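PDB 4I86: cellulose synthase 1 from Gluconacetobacter xylinus, which is a cellulose synthase catalytic subunit, represented here by its C-terminal regulatory PilZ domain, a cyclic di-GMP-binding beta-barrel domain. Local coordinates for residues P17-A23 with P56-T61; I69-R73 with F84-I88. Residue numbers count along the deposited sequence, not the author numbering.

Contact 1: residues P17-A23 with P56-T61; sequences PVEVANA and PVYIRT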
ATOM      1  N   PRO A  17      -7.775   7.414   2.331  1.00 29.35           N
ATOM      2  CA  PRO A  17      -7.658   7.580   0.884  1.00 29.62           C
ATOM      3  C   PRO A  17      -6.226   7.279   0.434  1.00 24.90           C
ATOM      4  O   PRO A  17      -5.255   7.669   1.099  1.00 23.47           O
ATOM      5  CB  PRO A  17      -7.967   9.074   0.670  1.00 28.62           C
ATOM      6  CG  PRO A  17      -8.702   9.488   1.904  1.00 36.44           C
ATOM      7  CD  PRO A  17      -8.136   8.669   3.013  1.00 30.96           C
ATOM      8  N   VAL A  18      -6.102   6.610  -0.702  1.00 24.41           N
ATOM      9  CA  VAL A  18      -4.796   6.357  -1.280  1.00 25.10           C
ATOM     10  C   VAL A  18      -4.888   6.476  -2.787  1.00 28.25           C
ATOM     11  O   VAL A  18      -5.968   6.314  -3.365  1.00 27.84           O
ATOM     12  CB  VAL A  18      -4.280   4.950  -0.901  1.00 22.93           C
ATOM     13  CG1 VAL A  18      -4.111   4.828   0.607  1.00 23.66           C
ATOM     14  CG2 VAL A  18      -5.239   3.881  -1.411  1.00 27.23           C
ATOM     15  N   GLU A  19      -3.756   6.760  -3.426  1.00 24.90           N
ATOM     16  CA  GLU A  19      -3.673   6.718  -4.877  1.00 26.99           C
ATOM     17  C   GLU A  19      -2.608   5.694  -5.235  1.00 26.01           C
ATOM     18  O   GLU A  19      -1.591   5.583  -4.542  1.00 22.44           O
ATOM     19  CB  GLU A  19      -3.309   8.096  -5.442  1.00 23.39           C
ATOM     20  CG  GLU A  19      -4.146   9.230  -4.865  1.00 25.00           C
ATOM     21  CD  GLU A  19      -3.326  10.480  -4.594  1.00 38.83           C
ATOM     22  OE1 GLU A  19      -2.083  10.364  -4.457  1.00 40.82           O
ATOM     23  OE2 GLU A  19      -3.915  11.589  -4.522  1.00 45.04           O
ATOM     24  N   VAL A  20      -2.830   4.962  -6.318  1.00 23.77           N
ATOM     25  CA  VAL A  20      -1.905   3.910  -6.719  1.00 25.23           C
ATOM     26  C   VAL A  20      -1.595   4.007  -8.202  1.00 26.96           C
ATOM     27  O   VAL A  20      -2.503   4.066  -9.028  1.00 28.92           O
ATOM     28  CB  VAL A  20      -2.496   2.517  -6.471  1.00 23.64           C
ATOM     29  CG1 VAL A  20      -1.436   1.452  -6.744  1.00 22.83           C
ATOM     30  CG2 VAL A  20      -3.049   2.421  -5.053  1.00 19.75           C
ATOM     31  N   ALA A  21      -0.309   4.018  -8.528  1.00 24.51           N
ATOM     32  CA  ALA A  21       0.144   4.025  -9.903  1.00 27.24           C
ATOM     33  C   ALA A  21       1.079   2.846 -10.126  1.00 27.79           C
ATOM     34  O   ALA A  21       1.883   2.536  -9.239  1.00 25.49           O
ATOM     35  CB  ALA A  21       0.881   5.309 -10.182  1.00 26.24           C
ATOM     36  N   ASN A  22       1.023   2.201 -11.296  1.00 25.36           N
ATOM     37  CA  ASN A  22       2.076   1.224 -11.636  1.00 26.45           C
ATOM     38  C   ASN A  22       3.374   1.952 -12.000  1.00 26.54           C
ATOM     39  O   ASN A  22       3.388   3.174 -12.096  1.00 25.45           O
ATOM     40  CB  ASN A  22       1.644   0.197 -12.699  1.00 30.41           C
ATOM     41  CG  ASN A  22       1.195   0.841 -14.006  1.00 36.58           C
ATOM     42  OD1 ASN A  22       1.298   2.058 -14.186  1.00 32.19           O
ATOM     43  ND2 ASN A  22       0.708   0.011 -14.940  1.00 37.93           N
ATOM     44  N   ALA A  23       4.470   1.229 -12.177  1.00 28.08           N
ATOM     45  CA  ALA A  23       5.786   1.879 -12.212  1.00 28.45           C
ATOM     46  C   ALA A  23       6.064   2.667 -13.478  1.00 36.80           C
ATOM     47  O   ALA A  23       6.892   3.587 -13.460  1.00 31.56           O
ATOM     48  CB  ALA A  23       6.925   0.869 -11.948  1.00 29.84           C
ATOM     49  N   PRO A  56       4.998  -4.072  -9.661  1.00 29.82           N
ATOM     50  CA  PRO A  56       5.497  -2.917  -8.904  1.00 30.33           C
ATOM     51  C   PRO A  56       4.682  -1.647  -9.107  1.00 30.91           C
ATOM     52  O   PRO A  56       4.352  -1.259 -10.238  1.00 29.57           O
ATOM     53  CB  PRO A  56       6.937  -2.732  -9.412  1.00 28.28           C
ATOM     54  CG  PRO A  56       7.025  -3.502 -10.666  1.00 33.84           C
ATOM     55  CD  PRO A  56       6.004  -4.600 -10.597  1.00 33.70           C
ATOM     56  N   VAL A  57       4.359  -1.012  -7.984  1.00 26.25           N
ATOM     57  CA  VAL A  57       3.535   0.202  -7.960  1.00 23.43           C
ATOM     58  C   VAL A  57       4.078   1.184  -6.924  1.00 25.38           C
ATOM     59  O   VAL A  57       5.009   0.863  -6.167  1.00 22.49           O
ATOM     60  CB  VAL A  57       2.059  -0.100  -7.584  1.00 24.09           C
ATOM     61  CG1 VAL A  57       1.438  -1.154  -8.519  1.00 25.25           C
ATOM     62  CG2 VAL A  57       1.945  -0.534  -6.119  1.00 23.96           C
ATOM     63  N   TYR A  58       3.506   2.384  -6.910  1.00 19.15           N
ATOM     64  CA  TYR A  58       3.748   3.342  -5.854  1.00 20.12           C
ATOM     65  C   TYR A  58       2.403   3.628  -5.233  1.00 22.84           C
ATOM     66  O   TYR A  58       1.408   3.779  -5.951  1.00 22.34           O
ATOM     67  CB  TYR A  58       4.394   4.633  -6.398  1.00 22.94           C
ATOM     68  CG  TYR A  58       5.761   4.414  -7.011  1.00 24.08           C
ATOM     69  CD1 TYR A  58       6.853   4.116  -6.212  1.00 22.45           C
ATOM     70  CD2 TYR A  58       5.960   4.498  -8.386  1.00 24.41           C
ATOM     71  CE1 TYR A  58       8.108   3.909  -6.757  1.00 23.13           C
ATOM     72  CE2 TYR A  58       7.231   4.290  -8.945  1.00 22.48           C
ATOM     73  CZ  TYR A  58       8.291   4.000  -8.119  1.00 23.61           C
ATOM     74  OH  TYR A  58       9.550   3.793  -8.640  1.00 27.57           O
ATOM     75  N   ILE A  59       2.369   3.669  -3.902  1.00 20.15           N
ATOM     76  CA  ILE A  59       1.160   4.013  -3.174  1.00 19.96           C
ATOM     77  C   ILE A  59       1.374   5.357  -2.482  1.00 22.39           C
ATOM     78  O   ILE A  59       2.395   5.576  -1.832  1.00 18.67           O
ATOM     79  CB  ILE A  59       0.798   2.930  -2.136  1.00 22.25           C
ATOM     80  CG1 ILE A  59       0.481   1.609  -2.845  1.00 23.50           C
ATOM     81  CG2 ILE A  59      -0.371   3.366  -1.279  1.00 19.55           C
ATOM     82  CD1 ILE A  59       0.024   0.530  -1.922  1.00 23.12           C
ATOM     83  N   ARG A  60       0.432   6.274  -2.671  1.00 20.53           N
ATOM     84  CA  ARG A  60       0.542   7.589  -2.059  1.00 22.03           C
ATOM     85  C   ARG A  60      -0.660   7.845  -1.163  1.00 23.46           C
ATOM     86  O   ARG A  60      -1.790   7.484  -1.492  1.00 24.03           O
ATOM     87  CB  ARG A  60       0.651   8.669  -3.131  1.00 21.25           C
ATOM     88  CG  ARG A  60       0.658  10.088  -2.579  1.00 22.88           C
ATOM     89  CD  ARG A  60       0.909  11.109  -3.662  1.00 24.03           C
ATOM     90  NE  ARG A  60       1.034  12.446  -3.085  1.00 30.79           N
ATOM     91  CZ  ARG A  60       0.016  13.289  -2.931  1.00 37.05           C
ATOM     92  NH1 ARG A  60      -1.202  12.930  -3.318  1.00 34.34           N
ATOM     93  NH2 ARG A  60       0.218  14.485  -2.386  1.00 41.10           N
ATOM     94  N   THR A  61      -0.415   8.468  -0.023  1.00 22.40           N
ATOM     95  CA  THR A  61      -1.502   8.831   0.869  1.00 23.35           C
ATOM     96  C   THR A  61      -1.000   9.913   1.793  1.00 24.07           C
ATOM     97  O   THR A  61       0.171  10.319   1.710  1.00 22.10           O
ATOM     98  CB  THR A  61      -1.989   7.599   1.689  1.00 29.72           C
ATOM     99  OG1 THR A  61      -3.160   7.946   2.440  1.00 30.25           O
ATOM    100  CG2 THR A  61      -0.881   7.090   2.637  1.00 26.12           C
TER

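Contact 2: residues I69-R73 with F84-I88; sequences ILPAR and FIWTI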
ATOM      1  N   ILE A  69       4.845   8.196   0.588  1.00 20.63           N
ATOM      2  CA  ILE A  69       4.907   7.534  -0.711  1.00 20.98           C
ATOM      3  C   ILE A  69       5.675   6.230  -0.559  1.00 19.90           C
ATOM      4  O   ILE A  69       6.839   6.240  -0.165  1.00 18.31           O
ATOM      5  CB  ILE A  69       5.577   8.451  -1.771  1.00 20.43           C
ATOM      6  CG1 ILE A  69       4.732   9.708  -1.951  1.00 20.27           C
ATOM      7  CG2 ILE A  69       5.764   7.669  -3.084  1.00 18.48           C
ATOM      8  CD1 ILE A  69       5.435  10.878  -2.571  1.00 25.72           C
ATOM      9  N   LEU A  70       5.020   5.108  -0.839  1.00 16.00           N
ATOM     10  CA  LEU A  70       5.624   3.817  -0.554  1.00 19.73           C
ATOM     11  C   LEU A  70       5.633   2.913  -1.776  1.00 19.42           C
ATOM     12  O   LEU A  70       4.574   2.624  -2.334  1.00 20.10           O
ATOM     13  CB  LEU A  70       4.883   3.122   0.598  1.00 20.53           C
ATOM     14  CG  LEU A  70       4.535   3.946   1.860  1.00 17.34           C
ATOM     15  CD1 LEU A  70       3.165   4.589   1.735  1.00 19.90           C
ATOM     16  CD2 LEU A  70       4.581   3.054   3.079  1.00 17.40           C
ATOM     17  N   PRO A  71       6.824   2.447  -2.190  1.00 15.82           N
ATOM     18  CA  PRO A  71       6.877   1.449  -3.271  1.00 21.10           C
ATOM     19  C   PRO A  71       6.227   0.164  -2.791  1.00 23.71           C
ATOM     20  O   PRO A  71       6.239  -0.135  -1.590  1.00 20.11           O
ATOM     21  CB  PRO A  71       8.383   1.202  -3.478  1.00 21.80           C
ATOM     22  CG  PRO A  71       9.063   2.359  -2.829  1.00 24.75           C
ATOM     23  CD  PRO A  71       8.163   2.771  -1.676  1.00 22.95           C
ATOM     24  N   ALA A  72       5.662  -0.594  -3.719  1.00 24.82           N
ATOM     25  CA  ALA A  72       4.991  -1.820  -3.346  1.00 25.23           C
ATOM     26  C   ALA A  72       4.837  -2.702  -4.561  1.00 26.02           C
ATOM     27  O   ALA A  72       5.274  -2.357  -5.664  1.00 26.52           O
ATOM     28  CB  ALA A  72       3.632  -1.531  -2.698  1.00 21.61           C
ATOM     29  N   ARG A  73       4.232  -3.856  -4.338  1.00 26.63           N
ATOM     30  CA  ARG A  73       3.897  -4.766  -5.411  1.00 29.80           C
ATOM     31  C   ARG A  73       2.431  -5.144  -5.246  1.00 28.39           C
ATOM     32  O   ARG A  73       2.042  -5.594  -4.172  1.00 25.75           O
ATOM     33  CB  ARG A  73       4.812  -6.004  -5.352  1.00 30.96           C
ATOM     34  CG  ARG A  73       6.091  -5.852  -6.188  1.00 32.00           C
ATOM     35  CD  ARG A  73       7.031  -7.045  -6.115  1.00 39.06           C
ATOM     36  NE  ARG A  73       7.918  -6.973  -4.956  1.00 49.60           N
ATOM     37  CZ  ARG A  73       9.042  -7.679  -4.810  1.00 54.68           C
ATOM     38  NH1 ARG A  73       9.442  -8.522  -5.763  1.00 45.27           N
ATOM     39  NH2 ARG A  73       9.771  -7.531  -3.705  1.00 47.24           N
ATOM     40  N   PHE A  84      -1.591  -5.681  -1.509  1.00 26.22           N
ATOM     41  CA  PHE A  84      -0.216  -5.268  -1.790  1.00 25.60           C
ATOM     42  C   PHE A  84       0.756  -5.773  -0.728  1.00 25.49           C
ATOM     43  O   PHE A  84       0.372  -6.028   0.407  1.00 23.67           O
ATOM     44  CB  PHE A  84      -0.126  -3.736  -1.841  1.00 27.35           C
ATOM     45  CG  PHE A  84      -1.056  -3.095  -2.841  1.00 26.75           C
ATOM     46  CD1 PHE A  84      -0.584  -2.666  -4.068  1.00 26.01           C
ATOM     47  CD2 PHE A  84      -2.403  -2.916  -2.545  1.00 27.55           C
ATOM     48  CE1 PHE A  84      -1.435  -2.077  -4.992  1.00 25.66           C
ATOM     49  CE2 PHE A  84      -3.258  -2.325  -3.468  1.00 27.24           C
ATOM     50  CZ  PHE A  84      -2.771  -1.910  -4.688  1.00 26.91           C
ATOM     51  N   ILE A  85       2.017  -5.913  -1.124  1.00 22.98           N
ATOM     52  CA  ILE A  85       3.110  -6.070  -0.179  1.00 24.18           C
ATOM     53  C   ILE A  85       4.085  -4.908  -0.362  1.00 21.08           C
ATOM     54  O   ILE A  85       4.387  -4.528  -1.486  1.00 22.16           O
ATOM     55  CB  ILE A  85       3.865  -7.406  -0.387  1.00 27.12           C
ATOM     56  CG1 ILE A  85       4.332  -7.530  -1.840  1.00 24.63           C
ATOM     57  CG2 ILE A  85       2.979  -8.584  -0.002  1.00 25.05           C
ATOM     58  CD1 ILE A  85       5.216  -8.739  -2.099  1.00 24.52           C
ATOM     59  N   TRP A  86       4.557  -4.332   0.737  1.00 19.61           N
ATOM     60  CA  TRP A  86       5.538  -3.250   0.659  1.00 20.69           C
ATOM     61  C   TRP A  86       6.835  -3.744   0.050  1.00 22.65           C
ATOM     62  O   TRP A  86       7.207  -4.898   0.234  1.00 26.25           O
ATOM     63  CB  TRP A  86       5.827  -2.695   2.052  1.00 20.56           C
ATOM     64  CG  TRP A  86       4.590  -2.264   2.794  1.00 20.34           C
ATOM     65  CD1 TRP A  86       4.160  -2.714   4.006  1.00 19.65           C
ATOM     66  CD2 TRP A  86       3.618  -1.318   2.344  1.00 19.09           C
ATOM     67  NE1 TRP A  86       2.984  -2.090   4.353  1.00 21.23           N
ATOM     68  CE2 TRP A  86       2.633  -1.227   3.345  1.00 20.18           C
ATOM     69  CE3 TRP A  86       3.496  -0.524   1.195  1.00 19.49           C
ATOM     70  CZ2 TRP A  86       1.542  -0.372   3.234  1.00 19.57           C
ATOM     71  CZ3 TRP A  86       2.415   0.316   1.085  1.00 18.54           C
ATOM     72  CH2 TRP A  86       1.446   0.386   2.097  1.00 20.20           C
ATOM     73  N   THR A  87       7.510  -2.847  -0.666  1.00 23.67           N
ATOM     74  CA  THR A  87       8.862  -3.037  -1.173  1.00 24.91           C
ATOM     75  C   THR A  87       9.779  -2.121  -0.359  1.00 30.81           C
ATOM     76  O   THR A  87       9.606  -0.905  -0.366  1.00 27.25           O
ATOM     77  CB  THR A  87       8.958  -2.569  -2.644  1.00 28.77           C
ATOM     78  OG1 THR A  87       8.141  -3.404  -3.478  1.00 32.74           O
ATOM     79  CG2 THR A  87      10.384  -2.634  -3.128  1.00 32.75           C
ATOM     80  N   ILE A  88      10.752  -2.691   0.336  1.00 31.67           N
ATOM     81  CA  ILE A  88      11.600  -1.907   1.226  1.00 29.22           C
ATOM     82  C   ILE A  88      13.072  -2.078   0.846  1.00 34.46           C
ATOM     83  O   ILE A  88      13.676  -3.121   1.124  1.00 37.13           O
ATOM     84  CB  ILE A  88      11.406  -2.355   2.700  1.00 29.13           C
ATOM     85  CG1 ILE A  88       9.931  -2.268   3.116  1.00 26.92           C
ATOM     86  CG2 ILE A  88      12.275  -1.512   3.638  1.00 28.21           C
ATOM     87  CD1 ILE A  88       9.678  -2.576   4.591  1.00 29.35           C
TER
HETATM   88  O   HOH W   1       7.309   0.350   0.849  1.00 20.51           O
HETATM   89  O   HOH W   2       8.452  -2.511  -6.114  1.00 32.35           O

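Contact 1: residues P17-A23 with P56-T61
Two antiparallel strands pair here, 17-22 with 56-61, their axes 4.6 Å apart at the closest and 158° between directions. At Pro56 the contact is light: its CB lies 4.4 Å from Ala23 CB. Val57 sits opposite Asn22, and its CB packs 3.9 Å from Val20 CG1. The side-chain amide of Asn22 is engaged outside this pair, its OD1 by Ile27 N and its ND2 by Ser26 OG, in the turn before strand 28-36. Tyr58 and Ala21 form a hydrogen-bonded pair: Tyr58 N donates to Ala21 O at 2.8 Å, and Ala21 N to Tyr58 O at 3.1 Å. Ile59 points to the other face, with Val20. Its CG1 is 4.2 Å from Val20 CG2, and its CG2 is 4.2 Å from Val18 CB. Phe84 packs on Val57, Ile59 and Val20 from strand 82-86. Arg60 pairs with Glu19 through Arg60 N to Glu19 O at 2.8 Å and Glu19 N to Arg60 O at 2.9 Å. Their side chains add a salt bridge on the Tyr58 face, Arg60 NH1 to Glu19 OE1 at 2.9 Å. Arg60 also bridges to Glu67. Thr61 ends the pairing with its side chain: OG1 donates to Pro17 O at 2.5 Å. Val18, Val20 and Ile59 face the interior, while Glu19, Tyr58 and Arg60 lie on the outer face: a two-faced strand pair in the wall of the PilZ beta barrel.

Contact 2: residues I69-R73 with F84-I88
This is part of a beta hairpin in the PilZ barrel, joining strand 66-77 to strand 82-86 and the residues just after it. The short strand axes come within 4.7 Å at 131°, so the antiparallel pair is strongly twisted. Leu70 starts the contact with its side chain alone. Its CB is 3.8 Å from Trp86 CZ3. Its CD2 makes a CH-pi contact over the indole face, 4.2 Å from the centroid of the six-membered ring. Val97 of helix 91-105 touches both side chains, so the helix packs against this end of the barrel. The indole is also held at its nitrogen, which bonds the carbonyl of Ser37. Pro71 has no amide hydrogen to give, but its O accepts from Thr87 N at 3.1 Å. A water also bonds Pro71 O at 2.7 Å and Thr87 O at 2.9 Å. Ala72 is a non-hydrogen-bonded partner of Trp86, with CA atoms 4.3 Å apart. Its small CB fits close to Ile85 O, at 3.3 Å, and reaches Trp86 CE3 at 4.0 Å. Arg73 and Ile85 form the hydrogen-bonded pair. Arg73 N donates to Ile85 O at 2.9 Å, and Ile85 N to Arg73 O at 3.1 Å. Arg73 O also takes a CA-H...O contact from Phe84 CA at 3.3 Å. The side chains of this pair share one face, with Arg73 CB 3.9 Å from Ile85 CG1. A second water links Ala72 to Thr87, donating to Ala72 O at 3.2 Å and hydrogen-bonded to Thr87 OG1 at 2.8 Å.

From the N terminus, strand 17-22 comes first. Contact 1 closes when strand 55-63 returns beside it, after a loop that includes strands 28-36 and 40-44. The chain then turns into strand 66-77. Contact 2 closes a shorter hairpin loop with 84-88. The two contacts follow in series, neither nested nor crossed, with centres about 9 Å apart. Strands 55-63 and 66-77 are sheet neighbours and join them: Val57 N lies 2.8 Å from Ala72 O, and Ile59 O 2.8 Å from Leu70 N, both probable hydrogen bonds. Inside the barrel, Trp86 of contact 2 packs on Ile59 of contact 1, with Ile59 CD1 3.8 Å from Trp86 CZ3.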